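Local structure of DUF5624 domain-containing protein (Legionella pneumophila subsp. pneumophila, 4JX2) at residues A[172-177]-A[410-415]; A[230-235]-A[390-395]; A[236-241]-A[276-281]; A[397-400]-A[405-408]. The protein is of unknown function but is probably secreted, and combines alpha helices and a beta sheet in a new way. All blocks are in the same frame, centred on the assembly; numbering follows the deposited sequence.

Contact 1: residues A[172-177]-A[410-415]; sequences KPHLTT and GITTGF
His-174, at the N-cap position of helix 175-197, and Thr-177 in the first turn of that helix rest on Ile-411 and Thr-412, in the irregular loop that follows helix 386-398. The chain thus folds a late loop against the start of a much earlier helix, and the loop's methyl groups, with that of Thr-177, make most of the meeting. CG2 of Thr-412 lies 3.6 Å from both CD2 and NE2 of the His-174 ring, approaching it obliquely. One face of the imidazole is taken by Pro-173 CB, 3.7 Å above the ring centre, so the flat ring is packed by its own neighbour as well as by the loop. Ile-411 meets His-174 and Thr-177 with one branch: its CG2 is 4.2 Å from His-174 CB and 4.0 Å from Thr-177 CG2. Thr-177 presents its CG2 methyl because CG2 stands opposite the backbone N (chi1, measured to OG1, is -47°), and this CG2 comes within 3.6 Å of Ile-411 O. A beta-branched residue suits such a place, since a methyl set close to the backbone lets the two segments approach.

Thr-412 divides its two branches, the methyl going to His-174 while OG1 accepts a hydrogen bond from Ile-408 N. The loop is also tied to itself. Gly-410, whose positive phi of 90° would jam a CB against the preceding carbonyl oxygen, donates from its N to Thr-413 O at 2.9 Å. Further along, Phe-415 sets its ring edge in plane toward Ile-411 O and packs edge-to-face with Tyr-422.

Contact 2: residues A[230-235]-A[390-395]; sequences TFMLTA and FWMAGE
Met-232 and Met-392, both selenomethionines, meet between helices 223-247 and 386-398, with SE of Met-232 3.9 Å from CE of Met-392. The methyl of Met-392 also lies 3.6 Å from Met-232 O. Met-232 also crosses the Trp-391 side chain at about a right angle. Its CE is 3.6 Å from CE3 of the indole, and its SE is 4.8 Å from the centroid of the six-membered ring, 59° off the normal: an oblique Met-aromatic contact. Where the backbones come nearest, the small Ala-235 fits, its CB 4.0 Å from Met-392 CB. CG of Met-392 stands opposite the backbone N (chi1 -173°) and the chain then bends at chi2 and chi3, which brings CE round to Met-232; an unbranched, flexible chain can take such a bent path.

In the second shell, Glu-395 CB sits over one face of the indole, toward its rim, while Phe-369 and Tyr-358 pack edge-to-face with it. Val-388, a turn earlier on helix 386-398, touches both Met-232 and Ala-235. All four contact residues are buried. The axes of segments 230-235 and 390-395 pass 9.9 Å apart at a crossing angle of -51°, close to the value expected for ridges-into-grooves packing of two alpha helices.

Contact 3: residues A[236-241]-A[276-281]; sequences LQSMDQ and SNWLVP
Met-239, a selenomethionine of helix 223-247, reaches out to the six-membered ring of Trp-278, in the turn leading into helix 279-286. From CB its chain runs straight out: chi2 of 180° carries SE on beyond CB and CG, and an extended chi3 carries CE farther still. CG passes 4.1 Å from Trp-278 CZ3. SE comes next, 5.3 Å from the centroid of the six-membered ring and 46° off its normal, an oblique Met-aromatic contact; it also packs near the backbone N of Ala-393. The tip makes the closest approach, CE lying 3.5 Å from Trp-278 CE3 and 3.6 Å from CZ3. A long unbranched residue suits this place, because the two backbones stay well apart and CA atoms come no nearer than 9.7 Å, between Met-239 and Leu-279.

Trp-278 meets it from the opposite direction, its large ring spanning the rest of the gap. NE1, the polar atom of this buried indole, is hydrogen-bonded to Ser-385 OG. Ser-238 only brushes the ring, OG standing 4.5 Å from CH2, and its hydroxyl is spent on Met-102 O. Behind the indole an Asx turn, a capping bond leading into the helix, holds the backbone: Asn-277 OD1 accepts from Leu-279 N at 3.0 Å, in the carbonyl plane and on a lone pair, with an N-H...O angle of 153°.

Helix 386-398 lines this junction, touching Met-239 through Leu-396, Trp-278 through Asn-386 and Pro-281 through Phe-390, while Leu-279 and Val-280 rest on Phe-262 and Ile-260 of strand 257-262 in the mixed sheet.

Contact 4: residues A[397-400]-A[405-408]; sequences AEKN and KISI
CG of Lys-399 stands opposite the carbonyl carbon (chi1 -52°), and the chain then bends at chi2 (-57°), which folds it over Lys-405 and Ile-406, and again at chi4 (-64°), which turns the amine aside; chi3 between them is extended. The aliphatic part does the packing: CG is 3.7 Å from Ile-406 CG2, and CB lies 4.0 Å from CB of Lys-405, the two lysines crossing with their ammonium ends apart. Farther out, Lys-399 CE comes within 3.8 Å of Lys-405 O. A lysine serves well here, having methylenes enough to cover a buried isoleucine and a charge that can leave the apolar patch.

Helix 386-398 ends in a Schellman motif, from which the chain turns back. Asn-400 N donates to Ala-397 O at 3.1 Å and Trp-401 N to Leu-396 O, with Asn-400 as the C-prime residue; asparagine tolerates the positive phi this needs better than most residues.

At the amine, a water bridges the two segments, held weakly by Lys-399 NZ at 3.3 Å and more closely by Ser-407 OG at 3.0 Å. NZ also forms a long, weak ion pair with Glu-395, whose OE2 accepts a hydrogen bond from Ser-407 N. Away from the lysines, Ile-406 packs on Leu-236 of helix 223-247.

Contacts 2 and 3 lie side by side, centres about 7 Å apart, on consecutive turns of helix 223-247; contact 2 joins it to helix 386-398, contact 3 to the approach of helix 279-286. Contact 4, its centre about 10 Å from that of contact 2, sits where helix 386-398 ends, and contact 1 lies farther out, its centre about 20 Å from that of contact 3. Along the chain, contact 1 encloses the others: contact 3 is nested in the loop closed by contact 2, and contact 4 follows. Ile-411 of contact 1 touches Leu-233 of contact 2, while Leu-236 of contact 3 reaches Ile-408 of contact 4. The late helix and its trailing loop are thereby packed at several points along helix 223-247.

Contact 1: residues A[172-177]-A[410-415]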
loop_
_atom_site.group_PDB
_atom_site.type_symbol
_atom_site.label_atom_id
_atom_site.label_comp_id
_atom_site.label_asym_id
_atom_site.label_seq_id
_atom_site.Cartn_x
_atom_site.Cartn_y
_atom_site.Cartn_z
ATOM N N LYS A 172 -0.547 -15.003 -33.003
ATOM C CA LYS A 172 -0.510 -15.708 -34.286
ATOM C C LYS A 172 -1.729 -16.642 -34.494
ATOM O O LYS A 172 -2.354 -16.491 -35.537
ATOM C CB LYS A 172 0.801 -16.484 -34.493
ATOM C CG LYS A 172 1.214 -16.627 -35.959
ATOM C CD LYS A 172 2.268 -17.727 -36.127
ATOM C CE LYS A 172 2.799 -17.866 -37.541
ATOM N NZ LYS A 172 3.352 -19.236 -37.798
ATOM N N PRO A 173 -2.168 -17.522 -33.543
ATOM C CA PRO A 173 -3.348 -18.366 -33.822
ATOM C C PRO A 173 -4.664 -17.614 -34.105
ATOM O O PRO A 173 -5.570 -18.213 -34.674
ATOM C CB PRO A 173 -3.501 -19.177 -32.525
ATOM C CG PRO A 173 -2.188 -19.182 -31.904
ATOM C CD PRO A 173 -1.593 -17.859 -32.218
ATOM N N HIS A 174 -4.779 -16.326 -33.714
ATOM C CA HIS A 174 -6.023 -15.556 -33.826
ATOM C C HIS A 174 -5.923 -14.249 -34.637
ATOM O O HIS A 174 -6.847 -13.435 -34.577
ATOM C CB HIS A 174 -6.510 -15.215 -32.406
ATOM C CG HIS A 174 -6.344 -16.349 -31.439
ATOM N ND1 HIS A 174 -5.293 -16.370 -30.514
ATOM C CD2 HIS A 174 -7.061 -17.490 -31.319
ATOM C CE1 HIS A 174 -5.433 -17.503 -29.846
ATOM N NE2 HIS A 174 -6.489 -18.207 -30.286
ATOM N N LEU A 175 -4.856 -14.070 -35.418
ATOM C CA LEU A 175 -4.623 -12.851 -36.202
ATOM C C LEU A 175 -5.831 -12.373 -37.017
ATOM O O LEU A 175 -6.114 -11.174 -36.988
ATOM C CB LEU A 175 -3.406 -12.996 -37.133
ATOM C CG LEU A 175 -2.017 -12.971 -36.450
ATOM C CD1 LEU A 175 -0.919 -12.884 -37.487
ATOM C CD2 LEU A 175 -1.874 -11.800 -35.412
ATOM N N THR A 176 -6.541 -13.279 -37.716
ATOM C CA THR A 176 -7.709 -12.936 -38.542
ATOM C C THR A 176 -8.811 -12.354 -37.648
ATOM O O THR A 176 -9.314 -11.268 -37.955
ATOM C CB THR A 176 -8.158 -14.158 -39.391
ATOM O OG1 THR A 176 -7.270 -14.280 -40.509
ATOM C CG2 THR A 176 -9.595 -14.030 -39.928
ATOM N N THR A 177 -9.145 -13.054 -36.537
ATOM C CA THR A 177 -10.139 -12.657 -35.534
ATOM C C THR A 177 -9.786 -11.286 -34.938
ATOM O O THR A 177 -10.669 -10.430 -34.880
ATOM C CB THR A 177 -10.223 -13.714 -34.432
ATOM O OG1 THR A 177 -10.315 -15.010 -35.024
ATOM C CG2 THR A 177 -11.379 -13.462 -33.453
ATOM N N GLY A 410 -13.569 -12.982 -25.008
ATOM C CA GLY A 410 -13.705 -11.769 -25.811
ATOM C C GLY A 410 -13.072 -11.885 -27.191
ATOM O O GLY A 410 -13.191 -10.965 -28.001
ATOM N N ILE A 411 -12.377 -13.021 -27.467
ATOM C CA ILE A 411 -11.707 -13.310 -28.733
ATOM C C ILE A 411 -12.196 -14.653 -29.281
ATOM O O ILE A 411 -12.770 -14.703 -30.370
ATOM C CB ILE A 411 -10.153 -13.273 -28.597
ATOM C CG1 ILE A 411 -9.642 -11.895 -28.070
ATOM C CG2 ILE A 411 -9.468 -13.680 -29.922
ATOM C CD1 ILE A 411 -9.887 -10.710 -29.001
ATOM N N THR A 412 -11.986 -15.731 -28.522
ATOM C CA THR A 412 -12.381 -17.082 -28.950
ATOM C C THR A 412 -13.698 -17.519 -28.321
ATOM O O THR A 412 -14.313 -18.467 -28.808
ATOM C CB THR A 412 -11.282 -18.107 -28.614
ATOM O OG1 THR A 412 -11.100 -18.177 -27.201
ATOM C CG2 THR A 412 -9.965 -17.799 -29.295
ATOM N N THR A 413 -14.131 -16.841 -27.239
ATOM C CA THR A 413 -15.331 -17.234 -26.513
ATOM C C THR A 413 -16.076 -16.007 -25.946
ATOM O O THR A 413 -15.509 -14.918 -25.891
ATOM C CB THR A 413 -14.893 -18.240 -25.431
ATOM O OG1 THR A 413 -15.973 -19.116 -25.110
ATOM C CG2 THR A 413 -14.248 -17.590 -24.209
ATOM N N GLY A 414 -17.335 -16.197 -25.552
ATOM C CA GLY A 414 -18.154 -15.147 -24.947
ATOM C C GLY A 414 -19.074 -14.370 -25.867
ATOM O O GLY A 414 -19.615 -13.334 -25.473
ATOM N N PHE A 415 -19.286 -14.874 -27.076
ATOM C CA PHE A 415 -20.114 -14.195 -28.064
ATOM C C PHE A 415 -21.601 -14.354 -27.800
ATOM O O PHE A 415 -22.007 -15.410 -27.308
ATOM C CB PHE A 415 -19.778 -14.687 -29.475
ATOM C CG PHE A 415 -18.390 -14.254 -29.876
ATOM C CD1 PHE A 415 -18.140 -12.942 -30.274
ATOM C CD2 PHE A 415 -17.319 -15.140 -29.799
ATOM C CE1 PHE A 415 -16.855 -12.534 -30.613
ATOM C CE2 PHE A 415 -16.032 -14.731 -30.137
ATOM C CZ PHE A 415 -15.805 -13.428 -30.533
#

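Contact 2: residues A[230-235]-A[390-395]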
loop_
_atom_site.group_PDB
_atom_site.type_symbol
_atom_site.label_atom_id
_atom_site.label_comp_id
_atom_site.label_asym_id
_atom_site.label_seq_id
_atom_site.Cartn_x
_atom_site.Cartn_y
_atom_site.Cartn_z
ATOM N N THR A 230 -9.553 -7.197 -25.903
ATOM C CA THR A 230 -8.367 -6.342 -26.038
ATOM C C THR A 230 -7.508 -6.396 -24.783
ATOM O O THR A 230 -6.294 -6.507 -24.920
ATOM C CB THR A 230 -8.755 -4.904 -26.364
ATOM O OG1 THR A 230 -9.756 -4.458 -25.442
ATOM C CG2 THR A 230 -9.236 -4.744 -27.769
ATOM N N PHE A 231 -8.118 -6.337 -23.577
ATOM C CA PHE A 231 -7.386 -6.427 -22.312
ATOM C C PHE A 231 -6.661 -7.789 -22.216
ATOM O O PHE A 231 -5.487 -7.853 -21.821
ATOM C CB PHE A 231 -8.325 -6.222 -21.099
ATOM C CG PHE A 231 -8.677 -4.790 -20.765
ATOM C CD1 PHE A 231 -7.700 -3.806 -20.728
ATOM C CD2 PHE A 231 -9.979 -4.438 -20.417
ATOM C CE1 PHE A 231 -8.027 -2.484 -20.382
ATOM C CE2 PHE A 231 -10.314 -3.108 -20.112
ATOM C CZ PHE A 231 -9.331 -2.145 -20.074
HETATM N N MSE A 232 -7.372 -8.867 -22.605
HETATM C CA MSE A 232 -6.859 -10.234 -22.652
HETATM C C MSE A 232 -5.615 -10.339 -23.541
HETATM O O MSE A 232 -4.667 -11.027 -23.180
HETATM C CB MSE A 232 -7.933 -11.193 -23.196
HETATM C CG MSE A 232 -8.972 -11.586 -22.193
HETATM SE SE MSE A 232 -8.341 -12.748 -20.779
HETATM C CE MSE A 232 -9.987 -12.982 -19.749
ATOM N N LEU A 233 -5.625 -9.681 -24.705
ATOM C CA LEU A 233 -4.515 -9.787 -25.652
ATOM C C LEU A 233 -3.313 -9.045 -25.168
ATOM O O LEU A 233 -2.191 -9.482 -25.407
ATOM C CB LEU A 233 -4.913 -9.311 -27.054
ATOM C CG LEU A 233 -5.976 -10.163 -27.790
ATOM C CD1 LEU A 233 -6.473 -9.426 -28.986
ATOM C CD2 LEU A 233 -5.435 -11.531 -28.193
ATOM N N THR A 234 -3.549 -7.947 -24.458
ATOM C CA THR A 234 -2.532 -7.098 -23.854
ATOM C C THR A 234 -1.834 -7.902 -22.753
ATOM O O THR A 234 -0.604 -7.931 -22.748
ATOM C CB THR A 234 -3.165 -5.787 -23.356
ATOM O OG1 THR A 234 -3.731 -5.068 -24.461
ATOM C CG2 THR A 234 -2.181 -4.898 -22.683
ATOM N N ALA A 235 -2.605 -8.575 -21.848
ATOM C CA ALA A 235 -2.074 -9.425 -20.772
ATOM C C ALA A 235 -1.237 -10.565 -21.358
ATOM O O ALA A 235 -0.098 -10.780 -20.934
ATOM C CB ALA A 235 -3.219 -10.002 -19.945
ATOM N N PHE A 390 -5.279 -11.655 -13.388
ATOM C CA PHE A 390 -5.382 -12.839 -12.521
ATOM C C PHE A 390 -5.826 -14.062 -13.315
ATOM O O PHE A 390 -5.263 -15.140 -13.113
ATOM C CB PHE A 390 -6.313 -12.597 -11.321
ATOM C CG PHE A 390 -5.724 -11.665 -10.288
ATOM C CD1 PHE A 390 -5.883 -10.286 -10.398
ATOM C CD2 PHE A 390 -5.017 -12.162 -9.201
ATOM C CE1 PHE A 390 -5.309 -9.420 -9.465
ATOM C CE2 PHE A 390 -4.469 -11.290 -8.244
ATOM C CZ PHE A 390 -4.597 -9.927 -8.401
ATOM N N TRP A 391 -6.793 -13.900 -14.241
ATOM C CA TRP A 391 -7.277 -15.003 -15.093
ATOM C C TRP A 391 -6.206 -15.475 -16.103
ATOM O O TRP A 391 -5.952 -16.680 -16.193
ATOM C CB TRP A 391 -8.574 -14.631 -15.848
ATOM C CG TRP A 391 -9.219 -15.841 -16.446
ATOM C CD1 TRP A 391 -10.038 -16.735 -15.808
ATOM C CD2 TRP A 391 -8.962 -16.389 -17.749
ATOM N NE1 TRP A 391 -10.330 -17.788 -16.645
ATOM C CE2 TRP A 391 -9.702 -17.592 -17.851
ATOM C CE3 TRP A 391 -8.193 -15.972 -18.850
ATOM C CZ2 TRP A 391 -9.715 -18.368 -19.021
ATOM C CZ3 TRP A 391 -8.187 -16.753 -19.994
ATOM C CH2 TRP A 391 -8.959 -17.926 -20.080
HETATM N N MSE A 392 -5.618 -14.540 -16.890
HETATM C CA MSE A 392 -4.622 -14.889 -17.901
HETATM C C MSE A 392 -3.352 -15.508 -17.264
HETATM O O MSE A 392 -2.795 -16.415 -17.865
HETATM C CB MSE A 392 -4.298 -13.696 -18.818
HETATM C CG MSE A 392 -3.387 -14.059 -20.016
HETATM SE SE MSE A 392 -4.051 -15.502 -21.180
HETATM C CE MSE A 392 -5.282 -14.509 -22.332
ATOM N N ALA A 393 -2.924 -15.081 -16.057
ATOM C CA ALA A 393 -1.760 -15.697 -15.406
ATOM C C ALA A 393 -2.052 -17.168 -15.091
ATOM O O ALA A 393 -1.228 -18.023 -15.387
ATOM C CB ALA A 393 -1.393 -14.945 -14.141
ATOM N N GLY A 394 -3.252 -17.449 -14.582
ATOM C CA GLY A 394 -3.699 -18.793 -14.246
ATOM C C GLY A 394 -3.878 -19.699 -15.442
ATOM O O GLY A 394 -3.460 -20.866 -15.393
ATOM N N GLU A 395 -4.504 -19.174 -16.524
ATOM C CA GLU A 395 -4.720 -19.919 -17.776
ATOM C C GLU A 395 -3.395 -20.301 -18.407
ATOM O O GLU A 395 -3.210 -21.462 -18.779
ATOM C CB GLU A 395 -5.582 -19.098 -18.766
ATOM C CG GLU A 395 -5.834 -19.767 -20.121
ATOM C CD GLU A 395 -6.848 -20.888 -20.169
ATOM O OE1 GLU A 395 -7.312 -21.313 -19.090
ATOM O OE2 GLU A 395 -7.179 -21.344 -21.288
#

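Contact 3: residues A[236-241]-A[276-281]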
loop_
_atom_site.group_PDB
_atom_site.type_symbol
_atom_site.label_atom_id
_atom_site.label_comp_id
_atom_site.label_asym_id
_atom_site.label_seq_id
_atom_site.Cartn_x
_atom_site.Cartn_y
_atom_site.Cartn_z
ATOM N N LEU A 236 -1.805 -11.267 -22.362
ATOM C CA LEU A 236 -1.183 -12.375 -23.057
ATOM C C LEU A 236 0.151 -11.949 -23.684
ATOM O O LEU A 236 1.128 -12.665 -23.507
ATOM C CB LEU A 236 -2.144 -12.938 -24.125
ATOM C CG LEU A 236 -1.633 -14.051 -25.063
ATOM C CD1 LEU A 236 -1.149 -15.291 -24.283
ATOM C CD2 LEU A 236 -2.713 -14.432 -26.097
ATOM N N GLN A 237 0.202 -10.790 -24.361
ATOM C CA GLN A 237 1.409 -10.329 -25.037
ATOM C C GLN A 237 2.517 -10.014 -24.043
ATOM O O GLN A 237 3.647 -10.496 -24.201
ATOM C CB GLN A 237 1.117 -9.119 -25.948
ATOM C CG GLN A 237 2.342 -8.446 -26.609
ATOM C CD GLN A 237 3.182 -9.264 -27.568
ATOM O OE1 GLN A 237 3.167 -10.491 -27.579
ATOM N NE2 GLN A 237 3.955 -8.585 -28.406
ATOM N N SER A 238 2.179 -9.242 -23.020
ATOM C CA SER A 238 3.066 -8.784 -21.959
ATOM C C SER A 238 3.672 -9.985 -21.196
ATOM O O SER A 238 4.899 -10.043 -20.999
ATOM C CB SER A 238 2.288 -7.847 -21.035
ATOM O OG SER A 238 2.983 -7.529 -19.843
HETATM N N MSE A 239 2.818 -10.958 -20.824
HETATM C CA MSE A 239 3.257 -12.142 -20.090
HETATM C C MSE A 239 4.055 -13.112 -20.978
HETATM O O MSE A 239 5.039 -13.684 -20.501
HETATM C CB MSE A 239 2.067 -12.855 -19.454
HETATM C CG MSE A 239 1.414 -12.059 -18.325
HETATM SE SE MSE A 239 -0.098 -13.015 -17.559
HETATM C CE MSE A 239 -1.192 -11.536 -16.951
ATOM N N ASP A 240 3.658 -13.277 -22.262
ATOM C CA ASP A 240 4.366 -14.149 -23.184
ATOM C C ASP A 240 5.770 -13.614 -23.476
ATOM O O ASP A 240 6.723 -14.397 -23.525
ATOM C CB ASP A 240 3.590 -14.327 -24.501
ATOM C CG ASP A 240 4.291 -15.240 -25.482
ATOM O OD1 ASP A 240 4.463 -16.424 -25.158
ATOM O OD2 ASP A 240 4.722 -14.752 -26.548
ATOM N N GLN A 241 5.899 -12.284 -23.687
ATOM C CA GLN A 241 7.196 -11.664 -23.967
ATOM C C GLN A 241 8.176 -11.868 -22.797
ATOM O O GLN A 241 9.351 -12.194 -23.025
ATOM C CB GLN A 241 7.032 -10.189 -24.296
ATOM C CG GLN A 241 6.505 -9.939 -25.709
ATOM C CD GLN A 241 7.405 -10.393 -26.827
ATOM O OE1 GLN A 241 6.968 -11.076 -27.740
ATOM N NE2 GLN A 241 8.670 -10.005 -26.803
ATOM N N SER A 276 -4.547 -7.174 -5.176
ATOM C CA SER A 276 -4.858 -6.165 -6.187
ATOM C C SER A 276 -3.706 -5.961 -7.197
ATOM O O SER A 276 -3.695 -4.937 -7.903
ATOM C CB SER A 276 -5.190 -4.844 -5.508
ATOM O OG SER A 276 -6.279 -5.021 -4.620
ATOM N N ASN A 277 -2.751 -6.938 -7.270
ATOM C CA ASN A 277 -1.615 -6.926 -8.182
ATOM C C ASN A 277 -1.386 -8.323 -8.755
ATOM O O ASN A 277 -0.842 -9.212 -8.084
ATOM C CB ASN A 277 -0.329 -6.385 -7.518
ATOM C CG ASN A 277 0.682 -5.877 -8.531
ATOM O OD1 ASN A 277 0.998 -6.525 -9.536
ATOM N ND2 ASN A 277 1.152 -4.670 -8.351
ATOM N N TRP A 278 -1.744 -8.490 -10.039
ATOM C CA TRP A 278 -1.633 -9.762 -10.741
ATOM C C TRP A 278 -0.196 -10.179 -10.976
ATOM O O TRP A 278 0.036 -11.317 -11.409
ATOM C CB TRP A 278 -2.416 -9.725 -12.059
ATOM C CG TRP A 278 -1.980 -8.648 -13.003
ATOM C CD1 TRP A 278 -2.555 -7.429 -13.167
ATOM C CD2 TRP A 278 -0.864 -8.693 -13.913
ATOM N NE1 TRP A 278 -1.848 -6.689 -14.091
ATOM C CE2 TRP A 278 -0.823 -7.451 -14.587
ATOM C CE3 TRP A 278 0.105 -9.673 -14.231
ATOM C CZ2 TRP A 278 0.164 -7.144 -15.535
ATOM C CZ3 TRP A 278 1.063 -9.384 -15.191
ATOM C CH2 TRP A 278 1.094 -8.134 -15.829
ATOM N N LEU A 279 0.784 -9.291 -10.668
ATOM C CA LEU A 279 2.205 -9.660 -10.808
ATOM C C LEU A 279 2.562 -10.735 -9.807
ATOM O O LEU A 279 3.448 -11.537 -10.069
ATOM C CB LEU A 279 3.161 -8.470 -10.642
ATOM C CG LEU A 279 3.218 -7.441 -11.750
ATOM C CD1 LEU A 279 4.057 -6.288 -11.330
ATOM C CD2 LEU A 279 3.754 -8.025 -13.039
ATOM N N VAL A 280 1.867 -10.745 -8.653
ATOM C CA VAL A 280 2.105 -11.694 -7.572
ATOM C C VAL A 280 1.766 -13.124 -8.070
ATOM O O VAL A 280 2.715 -13.924 -8.148
ATOM C CB VAL A 280 1.392 -11.296 -6.257
ATOM C CG1 VAL A 280 1.649 -12.334 -5.162
ATOM C CG2 VAL A 280 1.839 -9.910 -5.808
ATOM N N PRO A 281 0.518 -13.471 -8.498
ATOM C CA PRO A 281 0.298 -14.828 -9.036
ATOM C C PRO A 281 1.128 -15.108 -10.309
ATOM O O PRO A 281 1.571 -16.237 -10.493
ATOM C CB PRO A 281 -1.199 -14.851 -9.346
ATOM C CG PRO A 281 -1.591 -13.414 -9.514
ATOM C CD PRO A 281 -0.735 -12.685 -8.515
#

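Contact 4: residues A[397-400]-A[405-408]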
loop_
_atom_site.group_PDB
_atom_site.type_symbol
_atom_site.label_atom_id
_atom_site.label_comp_id
_atom_site.label_asym_id
_atom_site.label_seq_id
_atom_site.Cartn_x
_atom_site.Cartn_y
_atom_site.Cartn_z
ATOM N N ALA A 397 -0.433 -20.548 -16.885
ATOM C CA ALA A 397 0.178 -21.497 -15.957
ATOM C C ALA A 397 -0.388 -22.911 -16.167
ATOM O O ALA A 397 0.393 -23.854 -16.309
ATOM C CB ALA A 397 -0.037 -21.033 -14.527
ATOM N N GLU A 398 -1.736 -23.050 -16.251
ATOM C CA GLU A 398 -2.394 -24.336 -16.489
ATOM C C GLU A 398 -1.909 -25.003 -17.789
ATOM O O GLU A 398 -1.666 -26.206 -17.795
ATOM C CB GLU A 398 -3.911 -24.161 -16.543
ATOM C CG GLU A 398 -4.703 -25.462 -16.575
ATOM C CD GLU A 398 -5.008 -26.080 -15.227
ATOM O OE1 GLU A 398 -4.516 -25.573 -14.192
ATOM O OE2 GLU A 398 -5.772 -27.072 -15.208
ATOM N N LYS A 399 -1.761 -24.226 -18.880
ATOM C CA LYS A 399 -1.332 -24.749 -20.192
ATOM C C LYS A 399 0.201 -24.687 -20.376
ATOM O O LYS A 399 0.680 -24.873 -21.488
ATOM C CB LYS A 399 -2.057 -24.003 -21.346
ATOM C CG LYS A 399 -3.596 -23.932 -21.232
ATOM C CD LYS A 399 -4.328 -25.287 -21.123
ATOM C CE LYS A 399 -5.837 -25.187 -21.262
ATOM N NZ LYS A 399 -6.480 -24.401 -20.172
ATOM N N ASN A 400 0.963 -24.489 -19.282
ATOM C CA ASN A 400 2.430 -24.389 -19.250
ATOM C C ASN A 400 2.935 -23.396 -20.305
ATOM O O ASN A 400 3.878 -23.673 -21.041
ATOM C CB ASN A 400 3.105 -25.774 -19.391
ATOM C CG ASN A 400 4.542 -25.878 -18.877
ATOM O OD1 ASN A 400 5.092 -24.971 -18.233
ATOM N ND2 ASN A 400 5.193 -27.002 -19.147
ATOM N N LYS A 405 -2.833 -23.634 -26.762
ATOM C CA LYS A 405 -3.802 -24.431 -26.010
ATOM C C LYS A 405 -4.849 -23.574 -25.246
ATOM O O LYS A 405 -5.900 -24.083 -24.851
ATOM C CB LYS A 405 -3.066 -25.352 -25.005
ATOM C CG LYS A 405 -2.102 -26.388 -25.598
ATOM C CD LYS A 405 -1.541 -27.235 -24.452
ATOM C CE LYS A 405 -0.144 -27.789 -24.645
ATOM N NZ LYS A 405 0.448 -28.271 -23.359
ATOM N N ILE A 406 -4.548 -22.302 -25.011
ATOM C CA ILE A 406 -5.374 -21.396 -24.216
ATOM C C ILE A 406 -6.631 -20.907 -24.948
ATOM O O ILE A 406 -6.665 -20.837 -26.180
ATOM C CB ILE A 406 -4.532 -20.178 -23.716
ATOM C CG1 ILE A 406 -4.154 -19.205 -24.853
ATOM C CG2 ILE A 406 -3.319 -20.631 -22.895
ATOM C CD1 ILE A 406 -3.920 -17.775 -24.424
ATOM N N SER A 407 -7.656 -20.541 -24.161
ATOM C CA SER A 407 -8.873 -19.905 -24.687
ATOM C C SER A 407 -8.815 -18.448 -24.290
ATOM O O SER A 407 -8.183 -18.127 -23.282
ATOM C CB SER A 407 -10.141 -20.575 -24.184
ATOM O OG SER A 407 -10.158 -20.651 -22.774
ATOM N N ILE A 408 -9.367 -17.552 -25.130
ATOM C CA ILE A 408 -9.279 -16.119 -24.835
ATOM C C ILE A 408 -10.682 -15.473 -24.802
ATOM O O ILE A 408 -11.216 -15.134 -25.868
ATOM C CB ILE A 408 -8.309 -15.371 -25.826
ATOM C CG1 ILE A 408 -6.967 -16.132 -26.008
ATOM C CG2 ILE A 408 -8.081 -13.927 -25.379
ATOM C CD1 ILE A 408 -6.226 -15.724 -27.108
HETATM O O HOH W 1 -9.012 -23.255 -21.911
#